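PDB 7CUP: 2,5-dihydroxypyridine 5,6-dioxygenase from Pseudomonas putida KT2440, which catalyses the iron(II)-dependent, dioxygen-consuming cleavage of the 2,5-dihydroxypyridine ring between carbons 5 and 6, yielding N-formylmaleamate in aerobic nicotinate degradation. Local coordinates for residues 27-32 / 98-103; 119-124 / 185-190. All blocks are in the same frame, centred on the assembly; numbering follows the deposited sequence.

Interaction 1 (27-32 / 98-103); sequences VAVLKS and VDTMML
The carbonyl oxygen of L30 is gripped twice by T100, once by the backbone N and once by the hydroxyl, whose OG1 comes to 2.7 Å from L30 O. The T100 torsion chi1 of 70° puts OG1 between its own N and carbonyl carbon, so that both donors face the same acceptor, the amide 17° and the hydroxyl 20° out of the carbonyl plane. OG1 also rests 3.5 Å from K31 CB. Upstream, V98 binds the residues flanking V29 in the usual parallel manner, donating to A28 O and accepting from L30 N, with L30 N 2.9 Å from V98 O. These strands, 26-31 and 96-99, are adjacent members of a five-stranded parallel sheet with the order 2-1-3-4-5, and the chain between them includes strand 53-58, which pairs with 26-31 on its other edge. Where strand 96-99 ends, D99 shapes the turn that follows. Its OD1 accepts from M101 N, which makes an Asx turn, and from M102 N on the same face of the carboxylate, while OD2 takes L103 N on its syn lone pair at 2.8 Å. An alanine in place of D99 would probably leave the three amides of M101, M102 and L103 without these acceptors and let the turn that presents M101 and L103 to L30 shift. The end of L30 meets both of those side chains: its CG and CD1 meet M101 SD, CG at 3.8 Å, as the two side chains cross obliquely. L103 comes at about a right angle, its CD1 only 3.4 Å from L30 CD2, tighter than usual carbon contact. On the face that carries V29 and V98, V27 CG1 meets V98 CG2 at 4.1 Å, and V29 packs on A43 and M44 of helix 37-49.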
loop_
_atom_site.group_PDB
_atom_site.type_symbol
_atom_site.label_atom_id
_atom_site.label_comp_id
_atom_site.label_asym_id
_atom_site.label_seq_id
_atom_site.Cartn_x
_atom_site.Cartn_y
_atom_site.Cartn_z
ATOM N N VAL A 27 2.398 -11.963 24.864
ATOM C CA VAL A 27 1.485 -10.859 24.460
ATOM C C VAL A 27 0.807 -11.247 23.145
ATOM O O VAL A 27 1.519 -11.588 22.170
ATOM C CB VAL A 27 2.264 -9.547 24.308
ATOM C CG1 VAL A 27 1.350 -8.438 23.803
ATOM C CG2 VAL A 27 2.964 -9.152 25.600
ATOM N N ALA A 28 -0.512 -11.153 23.100
ATOM C CA ALA A 28 -1.307 -11.210 21.861
ATOM C C ALA A 28 -1.792 -9.798 21.540
ATOM O O ALA A 28 -2.394 -9.139 22.418
ATOM C CB ALA A 28 -2.446 -12.179 22.035
ATOM N N VAL A 29 -1.528 -9.357 20.317
ATOM C CA VAL A 29 -2.030 -8.070 19.776
ATOM C C VAL A 29 -3.246 -8.403 18.914
ATOM O O VAL A 29 -3.083 -9.054 17.869
ATOM C CB VAL A 29 -0.965 -7.266 19.014
ATOM C CG1 VAL A 29 -1.555 -5.942 18.546
ATOM C CG2 VAL A 29 0.263 -7.031 19.871
ATOM N N LEU A 30 -4.426 -8.060 19.430
ATOM C CA LEU A 30 -5.735 -8.334 18.786
ATOM C C LEU A 30 -6.082 -7.174 17.854
ATOM O O LEU A 30 -6.035 -5.992 18.291
ATOM C CB LEU A 30 -6.793 -8.484 19.863
ATOM C CG LEU A 30 -8.201 -8.644 19.309
ATOM C CD1 LEU A 30 -8.318 -9.877 18.407
ATOM C CD2 LEU A 30 -9.186 -8.679 20.452
ATOM N N LYS A 31 -6.383 -7.490 16.611
ATOM C CA LYS A 31 -6.714 -6.439 15.612
ATOM C C LYS A 31 -7.817 -6.927 14.677
ATOM O O LYS A 31 -8.076 -8.133 14.636
ATOM C CB LYS A 31 -5.470 -6.064 14.791
ATOM C CG LYS A 31 -4.843 -7.221 14.035
ATOM C CD LYS A 31 -3.701 -6.792 13.155
ATOM C CE LYS A 31 -3.188 -7.900 12.274
ATOM N NZ LYS A 31 -2.225 -7.350 11.299
ATOM N N SER A 32 -8.398 -5.986 13.934
ATOM C CA SER A 32 -9.349 -6.229 12.820
ATOM C C SER A 32 -8.984 -5.287 11.668
ATOM O O SER A 32 -7.973 -4.615 11.792
ATOM C CB SER A 32 -10.784 -6.059 13.299
ATOM O OG SER A 32 -11.700 -6.549 12.324
ATOM N N VAL A 98 -3.224 -6.922 23.968
ATOM C CA VAL A 98 -3.387 -5.500 23.549
ATOM C C VAL A 98 -4.554 -5.474 22.578
ATOM O O VAL A 98 -4.405 -5.976 21.484
ATOM C CB VAL A 98 -2.137 -4.928 22.877
ATOM C CG1 VAL A 98 -2.390 -3.502 22.458
ATOM C CG2 VAL A 98 -0.932 -5.035 23.793
ATOM N N ASP A 99 -5.675 -4.911 22.970
ATOM C CA ASP A 99 -6.866 -4.850 22.096
ATOM C C ASP A 99 -6.838 -3.529 21.311
ATOM O O ASP A 99 -7.037 -2.459 21.895
ATOM C CB ASP A 99 -8.096 -5.077 22.974
ATOM C CG ASP A 99 -9.410 -4.933 22.244
ATOM O OD1 ASP A 99 -9.364 -4.811 20.992
ATOM O OD2 ASP A 99 -10.444 -4.887 22.943
ATOM N N THR A 100 -6.623 -3.611 20.002
ATOM C CA THR A 100 -6.706 -2.470 19.057
ATOM C C THR A 100 -7.978 -2.557 18.219
ATOM O O THR A 100 -8.056 -1.824 17.220
ATOM C CB THR A 100 -5.484 -2.443 18.133
ATOM O OG1 THR A 100 -5.517 -3.544 17.214
ATOM C CG2 THR A 100 -4.186 -2.506 18.897
ATOM N N MET A 101 -8.970 -3.366 18.600
ATOM C CA MET A 101 -10.235 -3.484 17.814
ATOM C C MET A 101 -11.483 -3.191 18.672
ATOM O O MET A 101 -12.568 -3.102 18.061
ATOM C CB MET A 101 -10.372 -4.861 17.150
ATOM C CG MET A 101 -10.786 -5.973 18.071
ATOM S SD MET A 101 -11.101 -7.526 17.162
ATOM C CE MET A 101 -12.817 -7.341 16.734
ATOM N N MET A 102 -11.353 -3.083 20.006
ATOM C CA MET A 102 -12.427 -2.626 20.934
ATOM C C MET A 102 -13.420 -3.766 21.112
ATOM O O MET A 102 -14.533 -3.657 20.600
ATOM C CB MET A 102 -13.166 -1.407 20.375
ATOM C CG MET A 102 -12.953 -0.146 21.142
ATOM S SD MET A 102 -13.931 -0.137 22.628
ATOM C CE MET A 102 -15.508 0.373 21.963
ATOM N N LEU A 103 -12.978 -4.846 21.745
ATOM C CA LEU A 103 -13.850 -5.943 22.207
ATOM C C LEU A 103 -14.719 -5.351 23.299
ATOM O O LEU A 103 -14.176 -5.057 24.364
ATOM C CB LEU A 103 -13.028 -7.079 22.820
ATOM C CG LEU A 103 -12.388 -8.067 21.867
ATOM C CD1 LEU A 103 -11.757 -9.167 22.693
ATOM C CD2 LEU A 103 -13.388 -8.633 20.869
#

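Interaction 2 (119-124 / 185-190); sequences ILLAVE and GRWDHW
L121 and H189 lie side by side and point the same way, and the leucine puts CD2 over the centre of the imidazole, 3.5 Å from its centroid and 4° off the ring normal, a CH-pi contact. The same methyl touches the neighbouring indole differently, near its plane and at the edge, with L121 CD2 3.8 Å from W187 CZ2. W187 meets I119 obliquely: with I119 CG1 beside the backbone N (chi1 -54°), the other branch, CG2, stands anti to it and comes 3.6 Å from W187 CD1. On the face of L120 and D188, L120 CD1 reaches W190 CB at 4.0 Å. D188 is held in part by R186, whose NE and NH2 both grip OD2 side-on in a salt bridge, while OD1 accepts a bond from H189 N on its anti lone pair; the amides of Y178 and G179 are further donors.

In the plane of the imidazole, a water 2.8 Å from H189 NE2 also accepts a bond from V123 N and donates to W190 O, linking the two segments where the L121-H189 pairing ends. Four backbone bonds join segments 119-124 and 185-190 in parallel register, strand 187-189 being the outermost, within this chain, of the five-stranded parallel sheet.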
loop_
_atom_site.group_PDB
_atom_site.type_symbol
_atom_site.label_atom_id
_atom_site.label_comp_id
_atom_site.label_asym_id
_atom_site.label_seq_id
_atom_site.Cartn_x
_atom_site.Cartn_y
_atom_site.Cartn_z
ATOM N N ILE A 119 -6.023 -7.592 29.945
ATOM C CA ILE A 119 -6.401 -6.952 28.655
ATOM C C ILE A 119 -6.178 -5.452 28.774
ATOM O O ILE A 119 -6.800 -4.827 29.683
ATOM C CB ILE A 119 -7.841 -7.272 28.245
ATOM C CG1 ILE A 119 -8.096 -8.787 28.206
ATOM C CG2 ILE A 119 -8.130 -6.563 26.925
ATOM C CD1 ILE A 119 -9.535 -9.192 27.830
ATOM N N LEU A 120 -5.346 -4.909 27.875
ATOM C CA LEU A 120 -5.144 -3.442 27.726
ATOM C C LEU A 120 -5.813 -2.979 26.429
ATOM O O LEU A 120 -5.404 -3.414 25.373
ATOM C CB LEU A 120 -3.649 -3.125 27.702
ATOM C CG LEU A 120 -3.328 -1.634 27.610
ATOM C CD1 LEU A 120 -3.864 -0.892 28.822
ATOM C CD2 LEU A 120 -1.843 -1.418 27.468
ATOM N N LEU A 121 -6.831 -2.129 26.525
ATOM C CA LEU A 121 -7.472 -1.500 25.347
ATOM C C LEU A 121 -6.617 -0.296 24.941
ATOM O O LEU A 121 -6.155 0.441 25.841
ATOM C CB LEU A 121 -8.908 -1.104 25.685
ATOM C CG LEU A 121 -9.627 -0.367 24.562
ATOM C CD1 LEU A 121 -9.838 -1.265 23.358
ATOM C CD2 LEU A 121 -10.941 0.222 25.048
ATOM N N ALA A 122 -6.332 -0.147 23.638
ATOM C CA ALA A 122 -5.480 0.938 23.088
ATOM C C ALA A 122 -5.982 1.259 21.675
ATOM O O ALA A 122 -5.545 0.575 20.743
ATOM C CB ALA A 122 -4.008 0.546 23.076
ATOM N N VAL A 123 -6.907 2.218 21.546
ATOM C CA VAL A 123 -7.581 2.478 20.245
ATOM C C VAL A 123 -7.552 3.974 19.928
ATOM O O VAL A 123 -7.746 4.312 18.731
ATOM C CB VAL A 123 -9.008 1.912 20.222
ATOM C CG1 VAL A 123 -8.978 0.406 20.091
ATOM C CG2 VAL A 123 -9.848 2.358 21.415
ATOM N N GLU A 124 -7.300 4.821 20.929
ATOM C CA GLU A 124 -7.274 6.285 20.706
ATOM C C GLU A 124 -6.050 6.595 19.863
ATOM O O GLU A 124 -5.077 5.832 19.838
ATOM C CB GLU A 124 -7.257 7.091 22.008
ATOM C CG GLU A 124 -8.541 7.031 22.800
ATOM C CD GLU A 124 -9.790 7.617 22.167
ATOM O OE1 GLU A 124 -10.199 8.691 22.613
ATOM O OE2 GLU A 124 -10.419 6.921 21.322
ATOM N N GLY A 185 -6.139 -11.022 35.311
ATOM C CA GLY A 185 -7.580 -10.879 35.113
ATOM C C GLY A 185 -7.993 -9.416 35.026
ATOM O O GLY A 185 -9.198 -9.172 35.000
ATOM N N ARG A 186 -7.064 -8.466 34.933
ATOM C CA ARG A 186 -7.442 -7.024 34.934
ATOM C C ARG A 186 -7.688 -6.548 33.500
ATOM O O ARG A 186 -6.884 -6.875 32.602
ATOM C CB ARG A 186 -6.389 -6.110 35.554
ATOM C CG ARG A 186 -6.837 -4.656 35.626
ATOM C CD ARG A 186 -5.818 -3.649 36.189
ATOM N NE ARG A 186 -6.394 -2.317 36.152
ATOM C CZ ARG A 186 -7.401 -1.919 36.929
ATOM N NH1 ARG A 186 -7.896 -2.734 37.845
ATOM N NH2 ARG A 186 -7.899 -0.700 36.799
ATOM N N TRP A 187 -8.755 -5.771 33.323
ATOM C CA TRP A 187 -9.033 -5.003 32.087
ATOM C C TRP A 187 -8.760 -3.536 32.420
ATOM O O TRP A 187 -9.154 -3.066 33.524
ATOM C CB TRP A 187 -10.462 -5.235 31.557
ATOM C CG TRP A 187 -10.730 -4.505 30.279
ATOM C CD1 TRP A 187 -10.651 -4.988 29.006
ATOM C CD2 TRP A 187 -11.145 -3.132 30.150
ATOM N NE1 TRP A 187 -10.975 -4.008 28.099
ATOM C CE2 TRP A 187 -11.283 -2.862 28.772
ATOM C CE3 TRP A 187 -11.467 -2.127 31.067
ATOM C CZ2 TRP A 187 -11.702 -1.624 28.292
ATOM C CZ3 TRP A 187 -11.849 -0.892 30.588
ATOM C CH2 TRP A 187 -11.968 -0.646 29.218
ATOM N N ASP A 188 -8.059 -2.840 31.539
ATOM C CA ASP A 188 -7.903 -1.366 31.645
ATOM C C ASP A 188 -7.707 -0.783 30.247
ATOM O O ASP A 188 -7.649 -1.556 29.265
ATOM C CB ASP A 188 -6.792 -0.993 32.621
ATOM C CG ASP A 188 -7.011 0.321 33.361
ATOM O OD1 ASP A 188 -7.539 1.281 32.736
ATOM O OD2 ASP A 188 -6.606 0.399 34.569
ATOM N N HIS A 189 -7.722 0.544 30.164
ATOM C CA HIS A 189 -7.802 1.290 28.888
ATOM C C HIS A 189 -6.750 2.374 28.940
ATOM O O HIS A 189 -6.842 3.216 29.835
ATOM C CB HIS A 189 -9.197 1.895 28.764
ATOM C CG HIS A 189 -9.469 2.570 27.462
ATOM N ND1 HIS A 189 -10.659 3.227 27.227
ATOM C CD2 HIS A 189 -8.712 2.740 26.357
ATOM C CE1 HIS A 189 -10.632 3.716 26.002
ATOM N NE2 HIS A 189 -9.463 3.441 25.460
ATOM N N TRP A 190 -5.750 2.298 28.075
ATOM C CA TRP A 190 -4.852 3.434 27.830
ATOM C C TRP A 190 -5.461 4.305 26.732
ATOM O O TRP A 190 -5.555 3.825 25.602
ATOM C CB TRP A 190 -3.505 2.863 27.447
ATOM C CG TRP A 190 -2.533 3.886 26.969
ATOM C CD1 TRP A 190 -2.524 5.241 27.163
ATOM C CD2 TRP A 190 -1.399 3.578 26.179
ATOM N NE1 TRP A 190 -1.427 5.784 26.551
ATOM C CE2 TRP A 190 -0.729 4.788 25.935
ATOM C CE3 TRP A 190 -0.925 2.387 25.632
ATOM C CZ2 TRP A 190 0.449 4.834 25.195
ATOM C CZ3 TRP A 190 0.239 2.436 24.901
ATOM C CH2 TRP A 190 0.918 3.638 24.707
HETATM O O HOH W 1 -7.448 3.924 23.583
#

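Overall arrangement
Interaction 1 and interaction 2 illustrate how successive strand pairings build one parallel sheet, since strands 96-99 and 118-121 are neighbours in it and the two contacts lie about 9 Å apart between centres. Probable hydrogen bonds connect them directly, D99 N to L120 O at 2.8 Å and A122 N to D99 O at 3.0 Å, and L121 CD1 packs against D99 O at 3.4 Å. Interaction 1 lies away from the metal site. Interaction 2 is nearer: the W187 side chain stands about 10 Å from the bound iron, which H265, S302, H318 and D320 hold, and the H189 side chain about 9 Å from that of D320.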